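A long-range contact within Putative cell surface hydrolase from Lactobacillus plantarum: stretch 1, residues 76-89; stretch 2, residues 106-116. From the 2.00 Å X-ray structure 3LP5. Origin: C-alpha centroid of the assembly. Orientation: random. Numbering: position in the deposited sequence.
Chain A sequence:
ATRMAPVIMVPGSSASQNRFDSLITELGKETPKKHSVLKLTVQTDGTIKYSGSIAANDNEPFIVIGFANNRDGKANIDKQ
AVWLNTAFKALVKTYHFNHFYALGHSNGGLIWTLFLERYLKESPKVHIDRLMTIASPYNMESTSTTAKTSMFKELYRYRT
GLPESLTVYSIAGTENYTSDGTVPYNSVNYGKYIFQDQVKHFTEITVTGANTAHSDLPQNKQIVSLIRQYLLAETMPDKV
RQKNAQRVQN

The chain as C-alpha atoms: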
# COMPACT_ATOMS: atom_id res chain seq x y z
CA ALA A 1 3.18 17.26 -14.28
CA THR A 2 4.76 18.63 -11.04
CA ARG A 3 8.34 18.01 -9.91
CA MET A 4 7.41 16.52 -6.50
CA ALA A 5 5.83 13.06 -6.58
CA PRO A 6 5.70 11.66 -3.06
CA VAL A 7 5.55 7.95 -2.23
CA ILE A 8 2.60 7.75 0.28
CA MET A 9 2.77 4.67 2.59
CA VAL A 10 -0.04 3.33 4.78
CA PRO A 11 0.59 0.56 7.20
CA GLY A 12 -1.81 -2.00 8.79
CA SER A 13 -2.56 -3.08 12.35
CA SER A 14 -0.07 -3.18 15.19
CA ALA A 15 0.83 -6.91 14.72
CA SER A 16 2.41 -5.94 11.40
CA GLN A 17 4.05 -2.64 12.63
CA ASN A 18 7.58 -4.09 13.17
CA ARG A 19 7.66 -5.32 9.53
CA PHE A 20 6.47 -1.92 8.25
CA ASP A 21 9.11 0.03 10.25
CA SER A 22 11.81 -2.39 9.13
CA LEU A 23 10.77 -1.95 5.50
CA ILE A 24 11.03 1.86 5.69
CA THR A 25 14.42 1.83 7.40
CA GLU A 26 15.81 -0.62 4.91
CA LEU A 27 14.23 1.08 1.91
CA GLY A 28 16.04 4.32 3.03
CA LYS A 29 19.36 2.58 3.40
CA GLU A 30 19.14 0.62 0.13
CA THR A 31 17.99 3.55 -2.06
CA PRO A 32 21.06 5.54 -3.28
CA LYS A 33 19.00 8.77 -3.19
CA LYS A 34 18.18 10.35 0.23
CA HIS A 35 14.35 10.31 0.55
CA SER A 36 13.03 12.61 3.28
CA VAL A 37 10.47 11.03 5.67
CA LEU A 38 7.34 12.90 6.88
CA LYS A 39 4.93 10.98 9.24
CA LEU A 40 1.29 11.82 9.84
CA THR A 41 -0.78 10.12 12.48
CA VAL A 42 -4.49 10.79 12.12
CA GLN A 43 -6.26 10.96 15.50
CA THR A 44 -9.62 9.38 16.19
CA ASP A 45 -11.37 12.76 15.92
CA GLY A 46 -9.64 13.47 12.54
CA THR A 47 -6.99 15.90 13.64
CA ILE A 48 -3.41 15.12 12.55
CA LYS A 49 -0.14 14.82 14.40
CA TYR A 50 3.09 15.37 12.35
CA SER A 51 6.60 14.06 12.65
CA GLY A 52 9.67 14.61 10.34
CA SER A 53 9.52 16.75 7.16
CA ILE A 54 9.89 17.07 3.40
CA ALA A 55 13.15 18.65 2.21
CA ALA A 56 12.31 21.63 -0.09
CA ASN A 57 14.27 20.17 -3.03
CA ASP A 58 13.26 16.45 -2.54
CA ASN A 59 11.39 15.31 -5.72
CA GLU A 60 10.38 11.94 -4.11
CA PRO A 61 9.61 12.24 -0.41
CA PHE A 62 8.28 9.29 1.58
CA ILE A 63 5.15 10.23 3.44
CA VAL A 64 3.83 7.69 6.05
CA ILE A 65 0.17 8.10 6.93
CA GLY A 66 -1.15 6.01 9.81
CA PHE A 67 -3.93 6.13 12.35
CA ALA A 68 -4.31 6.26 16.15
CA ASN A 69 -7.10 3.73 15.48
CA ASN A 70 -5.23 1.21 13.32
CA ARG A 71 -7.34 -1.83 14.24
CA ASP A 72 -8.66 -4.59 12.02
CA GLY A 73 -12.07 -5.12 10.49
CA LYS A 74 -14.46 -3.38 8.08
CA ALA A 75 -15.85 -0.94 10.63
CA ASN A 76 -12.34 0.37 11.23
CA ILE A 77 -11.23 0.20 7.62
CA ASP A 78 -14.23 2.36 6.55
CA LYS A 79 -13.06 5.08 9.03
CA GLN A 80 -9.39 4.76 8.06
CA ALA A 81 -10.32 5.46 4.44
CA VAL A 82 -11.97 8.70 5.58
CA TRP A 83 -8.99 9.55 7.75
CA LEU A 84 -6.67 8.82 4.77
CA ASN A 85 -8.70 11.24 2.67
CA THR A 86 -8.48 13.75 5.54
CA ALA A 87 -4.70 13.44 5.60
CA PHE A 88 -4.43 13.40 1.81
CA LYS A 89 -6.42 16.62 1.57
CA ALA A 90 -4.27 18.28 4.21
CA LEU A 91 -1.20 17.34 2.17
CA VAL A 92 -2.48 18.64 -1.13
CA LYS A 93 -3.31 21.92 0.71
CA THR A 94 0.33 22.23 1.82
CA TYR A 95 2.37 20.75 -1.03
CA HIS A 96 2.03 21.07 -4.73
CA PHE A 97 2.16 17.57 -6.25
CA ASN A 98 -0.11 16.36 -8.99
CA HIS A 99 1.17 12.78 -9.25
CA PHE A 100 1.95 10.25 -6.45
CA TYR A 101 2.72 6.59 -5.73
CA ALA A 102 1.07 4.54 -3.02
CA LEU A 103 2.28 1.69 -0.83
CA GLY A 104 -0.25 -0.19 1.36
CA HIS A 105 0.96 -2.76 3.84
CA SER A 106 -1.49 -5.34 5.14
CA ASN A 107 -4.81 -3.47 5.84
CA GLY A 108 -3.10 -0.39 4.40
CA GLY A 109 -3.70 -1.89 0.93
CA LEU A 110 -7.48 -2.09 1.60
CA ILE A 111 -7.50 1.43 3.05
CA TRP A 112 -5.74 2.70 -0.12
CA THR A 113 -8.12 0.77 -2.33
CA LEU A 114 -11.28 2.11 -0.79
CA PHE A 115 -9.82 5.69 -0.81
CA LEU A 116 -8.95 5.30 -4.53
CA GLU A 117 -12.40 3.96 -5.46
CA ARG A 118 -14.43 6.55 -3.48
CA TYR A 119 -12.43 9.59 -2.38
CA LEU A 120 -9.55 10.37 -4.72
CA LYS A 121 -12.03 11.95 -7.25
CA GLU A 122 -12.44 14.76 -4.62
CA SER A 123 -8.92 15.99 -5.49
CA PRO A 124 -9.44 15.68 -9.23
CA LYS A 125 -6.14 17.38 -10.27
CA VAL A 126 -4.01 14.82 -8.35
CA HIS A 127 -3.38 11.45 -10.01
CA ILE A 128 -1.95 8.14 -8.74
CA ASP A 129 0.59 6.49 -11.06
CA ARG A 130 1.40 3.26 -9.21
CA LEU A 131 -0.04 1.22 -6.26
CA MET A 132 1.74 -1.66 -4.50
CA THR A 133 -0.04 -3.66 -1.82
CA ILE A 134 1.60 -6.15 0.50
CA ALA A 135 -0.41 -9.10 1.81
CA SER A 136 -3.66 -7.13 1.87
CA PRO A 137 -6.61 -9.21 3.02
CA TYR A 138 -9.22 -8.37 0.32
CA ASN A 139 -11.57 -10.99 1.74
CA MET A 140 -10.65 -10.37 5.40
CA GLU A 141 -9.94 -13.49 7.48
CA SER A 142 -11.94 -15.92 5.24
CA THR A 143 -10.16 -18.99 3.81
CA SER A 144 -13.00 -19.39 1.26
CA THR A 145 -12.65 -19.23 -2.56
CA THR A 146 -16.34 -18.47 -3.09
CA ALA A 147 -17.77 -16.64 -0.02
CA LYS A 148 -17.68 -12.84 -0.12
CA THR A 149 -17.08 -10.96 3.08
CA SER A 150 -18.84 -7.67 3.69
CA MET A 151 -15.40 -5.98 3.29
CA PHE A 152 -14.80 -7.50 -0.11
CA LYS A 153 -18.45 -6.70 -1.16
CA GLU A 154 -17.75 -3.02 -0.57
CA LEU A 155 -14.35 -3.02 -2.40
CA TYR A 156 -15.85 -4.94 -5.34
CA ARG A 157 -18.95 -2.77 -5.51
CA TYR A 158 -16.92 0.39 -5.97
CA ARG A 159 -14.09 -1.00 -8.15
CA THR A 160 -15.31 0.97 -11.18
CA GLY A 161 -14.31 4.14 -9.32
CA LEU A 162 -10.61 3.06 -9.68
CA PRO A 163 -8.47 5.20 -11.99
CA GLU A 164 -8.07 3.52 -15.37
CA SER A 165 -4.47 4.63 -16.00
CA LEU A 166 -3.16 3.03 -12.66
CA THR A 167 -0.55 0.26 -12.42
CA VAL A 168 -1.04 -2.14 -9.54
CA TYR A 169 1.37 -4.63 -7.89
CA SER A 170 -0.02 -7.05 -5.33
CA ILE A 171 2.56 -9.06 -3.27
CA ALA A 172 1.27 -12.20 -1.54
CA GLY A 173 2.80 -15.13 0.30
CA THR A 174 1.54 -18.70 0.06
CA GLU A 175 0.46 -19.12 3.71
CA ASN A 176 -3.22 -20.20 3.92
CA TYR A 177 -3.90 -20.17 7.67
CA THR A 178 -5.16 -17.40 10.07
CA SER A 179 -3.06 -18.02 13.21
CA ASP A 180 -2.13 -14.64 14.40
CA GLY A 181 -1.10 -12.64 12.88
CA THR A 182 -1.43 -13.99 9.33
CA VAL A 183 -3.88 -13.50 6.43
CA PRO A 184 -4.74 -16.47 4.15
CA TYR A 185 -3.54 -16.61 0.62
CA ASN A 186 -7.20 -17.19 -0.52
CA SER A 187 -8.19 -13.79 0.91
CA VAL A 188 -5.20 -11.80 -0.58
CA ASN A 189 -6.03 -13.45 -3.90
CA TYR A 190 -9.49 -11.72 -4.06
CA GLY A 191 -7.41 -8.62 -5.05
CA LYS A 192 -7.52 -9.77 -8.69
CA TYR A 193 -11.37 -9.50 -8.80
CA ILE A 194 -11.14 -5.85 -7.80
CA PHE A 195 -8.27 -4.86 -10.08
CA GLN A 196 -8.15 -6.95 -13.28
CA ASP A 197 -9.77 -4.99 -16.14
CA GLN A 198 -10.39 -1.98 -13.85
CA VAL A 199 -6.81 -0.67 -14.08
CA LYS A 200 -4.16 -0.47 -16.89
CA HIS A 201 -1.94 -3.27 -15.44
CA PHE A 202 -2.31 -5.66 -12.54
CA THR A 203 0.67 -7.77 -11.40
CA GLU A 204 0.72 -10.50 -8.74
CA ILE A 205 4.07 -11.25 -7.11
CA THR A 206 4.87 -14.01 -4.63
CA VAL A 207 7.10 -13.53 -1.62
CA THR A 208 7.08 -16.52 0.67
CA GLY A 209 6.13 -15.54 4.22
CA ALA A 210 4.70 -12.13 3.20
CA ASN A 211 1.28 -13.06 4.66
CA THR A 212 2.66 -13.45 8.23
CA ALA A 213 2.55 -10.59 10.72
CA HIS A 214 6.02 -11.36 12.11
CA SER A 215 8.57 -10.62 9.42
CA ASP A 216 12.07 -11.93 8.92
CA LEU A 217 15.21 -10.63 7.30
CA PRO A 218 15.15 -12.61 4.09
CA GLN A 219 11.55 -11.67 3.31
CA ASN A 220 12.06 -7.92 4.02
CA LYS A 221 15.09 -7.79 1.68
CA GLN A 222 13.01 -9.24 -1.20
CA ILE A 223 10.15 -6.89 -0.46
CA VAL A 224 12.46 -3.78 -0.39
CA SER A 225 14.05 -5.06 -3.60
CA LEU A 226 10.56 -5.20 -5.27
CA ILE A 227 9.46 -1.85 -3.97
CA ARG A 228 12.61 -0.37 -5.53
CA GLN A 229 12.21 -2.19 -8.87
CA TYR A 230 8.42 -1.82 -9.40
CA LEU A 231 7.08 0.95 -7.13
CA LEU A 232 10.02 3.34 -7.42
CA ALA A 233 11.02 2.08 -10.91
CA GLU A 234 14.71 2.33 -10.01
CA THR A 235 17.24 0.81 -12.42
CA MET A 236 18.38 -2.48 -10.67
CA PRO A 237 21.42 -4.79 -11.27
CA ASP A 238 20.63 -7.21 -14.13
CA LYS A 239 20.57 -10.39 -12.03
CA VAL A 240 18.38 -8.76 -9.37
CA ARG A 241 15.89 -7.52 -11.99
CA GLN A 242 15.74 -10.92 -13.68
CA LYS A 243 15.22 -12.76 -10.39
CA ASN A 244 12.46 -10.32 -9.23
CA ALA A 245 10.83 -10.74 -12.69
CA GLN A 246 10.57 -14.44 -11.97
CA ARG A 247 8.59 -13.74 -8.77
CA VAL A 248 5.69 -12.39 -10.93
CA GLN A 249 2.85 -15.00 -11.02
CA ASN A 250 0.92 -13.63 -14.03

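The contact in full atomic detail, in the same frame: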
# COMPACT_ATOMS: atom_id res chain seq x y z
N ASN A 76 -13.47 -0.46 11.12
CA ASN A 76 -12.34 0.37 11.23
C ASN A 76 -11.76 0.82 9.89
O ASN A 76 -11.33 1.97 9.74
CB ASN A 76 -11.27 -0.27 12.17
CG ASN A 76 -11.79 -0.44 13.54
OD1 ASN A 76 -11.80 -1.55 14.10
ND2 ASN A 76 -12.30 0.61 14.08
N ILE A 77 -11.78 -0.08 8.92
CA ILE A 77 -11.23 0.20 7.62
C ILE A 77 -12.06 1.30 6.96
O ILE A 77 -11.50 2.19 6.29
CB ILE A 77 -11.29 -1.08 6.69
CG1 ILE A 77 -10.40 -2.22 7.25
CG2 ILE A 77 -10.99 -0.72 5.19
CD1 ILE A 77 -9.06 -1.88 7.31
N ASP A 78 -13.38 1.28 7.17
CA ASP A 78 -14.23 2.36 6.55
C ASP A 78 -13.86 3.73 7.12
O ASP A 78 -13.81 4.69 6.39
CB ASP A 78 -15.74 2.08 6.72
CG ASP A 78 -16.26 0.95 5.80
OD1 ASP A 78 -15.60 0.57 4.81
OD2 ASP A 78 -17.33 0.43 6.07
N LYS A 79 -13.57 3.81 8.43
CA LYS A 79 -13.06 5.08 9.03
C LYS A 79 -11.66 5.45 8.59
O LYS A 79 -11.37 6.63 8.43
CB LYS A 79 -13.05 5.01 10.58
CG LYS A 79 -14.42 4.77 11.19
CD LYS A 79 -14.34 4.50 12.68
CE LYS A 79 -15.65 3.91 13.24
NZ LYS A 79 -15.76 4.18 14.71
N GLN A 80 -10.77 4.47 8.48
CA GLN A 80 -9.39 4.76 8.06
C GLN A 80 -9.32 5.31 6.65
O GLN A 80 -8.45 6.12 6.33
CB GLN A 80 -8.47 3.53 8.25
CG GLN A 80 -8.35 3.14 9.78
CD GLN A 80 -8.24 1.59 10.00
OE1 GLN A 80 -8.29 0.81 9.05
NE2 GLN A 80 -8.04 1.17 11.25
N ALA A 81 -10.26 4.90 5.80
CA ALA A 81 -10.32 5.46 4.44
C ALA A 81 -10.74 6.91 4.44
O ALA A 81 -10.19 7.67 3.70
CB ALA A 81 -11.22 4.63 3.54
N VAL A 82 -11.64 7.30 5.36
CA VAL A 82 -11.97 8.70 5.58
C VAL A 82 -10.83 9.45 6.18
O VAL A 82 -10.54 10.55 5.74
CB VAL A 82 -13.16 8.83 6.48
CG1 VAL A 82 -13.46 10.30 6.79
CG2 VAL A 82 -14.40 8.10 5.83
N TRP A 83 -10.19 8.91 7.22
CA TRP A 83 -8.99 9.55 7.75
C TRP A 83 -7.87 9.73 6.70
O TRP A 83 -7.14 10.76 6.68
CB TRP A 83 -8.48 8.76 8.98
CG TRP A 83 -9.44 8.85 10.18
CD1 TRP A 83 -10.17 9.92 10.56
CD2 TRP A 83 -9.68 7.82 11.17
NE1 TRP A 83 -10.94 9.61 11.70
CE2 TRP A 83 -10.64 8.32 12.09
CE3 TRP A 83 -9.17 6.51 11.37
CZ2 TRP A 83 -11.12 7.54 13.17
CZ3 TRP A 83 -9.68 5.73 12.42
CH2 TRP A 83 -10.61 6.25 13.33
N LEU A 84 -7.69 8.72 5.85
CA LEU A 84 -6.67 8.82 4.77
C LEU A 84 -6.98 10.00 3.85
O LEU A 84 -6.09 10.78 3.45
CB LEU A 84 -6.64 7.53 3.92
CG LEU A 84 -5.61 7.54 2.73
CD1 LEU A 84 -4.19 8.03 3.13
CD2 LEU A 84 -5.47 6.14 2.14
N ASN A 85 -8.24 10.12 3.48
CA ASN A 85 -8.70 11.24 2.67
C ASN A 85 -8.50 12.56 3.44
O ASN A 85 -8.04 13.57 2.85
CB ASN A 85 -10.17 11.02 2.37
CG ASN A 85 -10.71 11.96 1.30
OD1 ASN A 85 -9.96 12.55 0.51
ND2 ASN A 85 -12.01 12.12 1.30
N THR A 86 -8.78 12.55 4.75
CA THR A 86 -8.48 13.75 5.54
C THR A 86 -7.00 14.12 5.47
O THR A 86 -6.68 15.26 5.33
CB THR A 86 -8.89 13.55 7.03
OG1 THR A 86 -10.28 13.26 7.04
CG2 THR A 86 -8.65 14.83 7.89
N ALA A 87 -6.09 13.15 5.58
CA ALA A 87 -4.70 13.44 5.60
C ALA A 87 -4.27 13.83 4.17
O ALA A 87 -3.52 14.76 3.96
CB ALA A 87 -3.88 12.21 6.12
N PHE A 88 -4.80 13.13 3.19
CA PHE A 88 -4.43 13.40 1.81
C PHE A 88 -4.81 14.83 1.48
O PHE A 88 -4.04 15.58 0.90
CB PHE A 88 -5.15 12.41 0.89
CG PHE A 88 -4.72 12.48 -0.53
CD1 PHE A 88 -3.54 11.84 -0.93
CD2 PHE A 88 -5.49 13.15 -1.46
CE1 PHE A 88 -3.12 11.85 -2.28
CE2 PHE A 88 -5.07 13.22 -2.81
CZ PHE A 88 -3.87 12.55 -3.22
N LYS A 89 -6.02 15.24 1.86
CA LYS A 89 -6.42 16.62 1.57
C LYS A 89 -5.58 17.64 2.28
O LYS A 89 -5.26 18.64 1.70
CB LYS A 89 -7.92 16.87 1.79
CG LYS A 89 -8.73 16.15 0.74
CD LYS A 89 -10.12 16.67 0.70
CE LYS A 89 -10.79 16.39 2.00
NZ LYS A 89 -12.25 16.57 1.87
N SER A 106 -0.47 -4.64 4.36
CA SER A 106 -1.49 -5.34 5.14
C SER A 106 -2.83 -4.59 4.95
O SER A 106 -3.17 -4.30 3.83
CB SER A 106 -1.03 -5.46 6.61
OG SER A 106 -2.06 -5.98 7.46
N ASN A 107 -3.56 -4.24 6.01
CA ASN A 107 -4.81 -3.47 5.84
C ASN A 107 -4.59 -2.15 5.11
O ASN A 107 -5.51 -1.58 4.52
CB ASN A 107 -5.41 -3.16 7.19
CG ASN A 107 -6.01 -4.39 7.88
OD1 ASN A 107 -6.18 -5.42 7.28
ND2 ASN A 107 -6.30 -4.25 9.16
N GLY A 108 -3.38 -1.63 5.15
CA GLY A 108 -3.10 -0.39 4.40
C GLY A 108 -3.48 -0.51 2.92
O GLY A 108 -3.91 0.48 2.28
N GLY A 109 -3.36 -1.71 2.36
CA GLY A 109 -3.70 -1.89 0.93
C GLY A 109 -5.21 -1.74 0.69
O GLY A 109 -5.64 -1.22 -0.34
N LEU A 110 -6.02 -2.27 1.63
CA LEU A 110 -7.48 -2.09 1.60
C LEU A 110 -7.90 -0.64 1.83
O LEU A 110 -8.83 -0.08 1.14
CB LEU A 110 -8.15 -2.96 2.71
CG LEU A 110 -7.65 -4.39 2.91
CD1 LEU A 110 -8.64 -5.20 3.82
CD2 LEU A 110 -7.50 -5.05 1.54
N ILE A 111 -7.28 -0.03 2.83
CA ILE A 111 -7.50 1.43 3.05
C ILE A 111 -7.23 2.25 1.78
O ILE A 111 -8.11 3.03 1.33
CB ILE A 111 -6.71 1.93 4.24
CG1 ILE A 111 -7.12 1.14 5.47
CG2 ILE A 111 -6.93 3.50 4.42
CD1 ILE A 111 -6.08 1.18 6.68
N TRP A 112 -6.06 2.03 1.17
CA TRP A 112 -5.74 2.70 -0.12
C TRP A 112 -6.80 2.37 -1.15
O TRP A 112 -7.25 3.26 -1.85
CB TRP A 112 -4.36 2.28 -0.74
CG TRP A 112 -3.27 3.14 -0.39
CD1 TRP A 112 -2.14 2.79 0.35
CD2 TRP A 112 -3.17 4.56 -0.64
NE1 TRP A 112 -1.33 3.90 0.50
CE2 TRP A 112 -1.96 5.00 -0.05
CE3 TRP A 112 -3.97 5.49 -1.35
CZ2 TRP A 112 -1.52 6.34 -0.14
CZ3 TRP A 112 -3.53 6.84 -1.42
CH2 TRP A 112 -2.32 7.24 -0.81
N THR A 113 -7.21 1.09 -1.22
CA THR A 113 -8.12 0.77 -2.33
C THR A 113 -9.45 1.51 -2.23
O THR A 113 -10.04 1.93 -3.22
CB THR A 113 -8.43 -0.78 -2.41
OG1 THR A 113 -7.19 -1.49 -2.60
CG2 THR A 113 -9.31 -1.09 -3.58
N LEU A 114 -9.99 1.53 -1.02
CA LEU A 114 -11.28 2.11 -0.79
C LEU A 114 -11.14 3.65 -1.05
O LEU A 114 -11.99 4.26 -1.70
CB LEU A 114 -11.74 1.76 0.65
CG LEU A 114 -13.18 2.16 0.98
CD1 LEU A 114 -14.17 1.49 0.04
CD2 LEU A 114 -13.51 1.83 2.47
N PHE A 115 -10.08 4.26 -0.54
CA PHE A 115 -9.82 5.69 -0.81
C PHE A 115 -9.78 5.94 -2.33
O PHE A 115 -10.40 6.91 -2.80
CB PHE A 115 -8.50 6.10 -0.18
CG PHE A 115 -7.98 7.43 -0.67
CD1 PHE A 115 -8.45 8.61 -0.12
CD2 PHE A 115 -7.08 7.48 -1.72
CE1 PHE A 115 -8.00 9.86 -0.60
CE2 PHE A 115 -6.67 8.73 -2.24
CZ PHE A 115 -7.12 9.89 -1.67
N LEU A 116 -9.10 5.05 -3.10
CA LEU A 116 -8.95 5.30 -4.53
C LEU A 116 -10.27 5.16 -5.27
O LEU A 116 -10.54 5.90 -6.21
CB LEU A 116 -7.90 4.43 -5.17
CG LEU A 116 -6.50 4.64 -4.58
CD1 LEU A 116 -5.67 3.50 -5.12
CD2 LEU A 116 -5.87 6.03 -4.96

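Helical segments of the hydrolase, within residues 76-89 and 106-116, pack through a largely apolar interface, made mostly by side chains, in which Ile111 and Phe115 of the second helix fit as knobs into holes on the first, with no hydrogen bond passing between them. The axes approach to 8.6 Å and cross at -65°, and 655 Å² of surface is buried, both sides summed. The backbones come nearest where Ala81 faces Ile111, their CA atoms 5.1 Å apart; the single methyl of Ala81 takes up little room at this point.

Ile111 enters the hole formed by Ile77, Gln80, Ala81 and Leu84. Its CA-to-CB bond points sideways, but the branched side chain reaches across: CG1 lies 4.0 Å from Ile77 CD1, CG2 lies 3.8 Å from Leu84 CD2, and CD1 comes to 3.3 Å from Gln80 OE1. The last is a van der Waals contact with a polar atom; Gln80 NE2 is hydrogen-bonded elsewhere in the structure. One turn on, Phe115 fills the hole among Ala81, Leu84, Asn85 and Phe88, and loses more area to the other stretch than any other residue here. Its t rotamer (chi1 166°) carries the ring along the first helix, where its edge meets the face of Phe88 with centroids 5.1 Å apart and planes at 59°; Phe115 CZ sits 3.7 Å from Phe88 CD2. Asn85 OD1 also lies at the edge of the Phe115 ring, 3.5 Å from CE1, a position in which a carbonyl oxygen meets the weakly positive ring hydrogens.

Leu84 links these pockets. Pointing toward the second helix, it places CD2 3.8 Å from Phe115 CB and over the face of Trp112, 4.0 Å from the centroid of the six-membered ring and 16° off its normal, a CH-pi contact. Trp112 starts away from the first helix, yet its broad indole returns to offer that face, while its NE1 is hydrogen-bonded elsewhere in the structure.

Toward the N-terminal ends of the two stretches, Ile77 packs with CD1 3.9 Å from Asn107 CB, and its CG2 lies 4.4 Å from Leu110 CB. Leu114 CD2 closes another part of the seam, 3.8 Å from Ala81 CB and 3.4 Å from Asp78 OD1, so the carboxylate meets a methyl here. The helical spacing that presents these side chains is kept by each helix's own backbone bonds, such as Ala81 N to Ile77 O (3.0 Å) and Phe115 N to Ile111 O (3.0 Å).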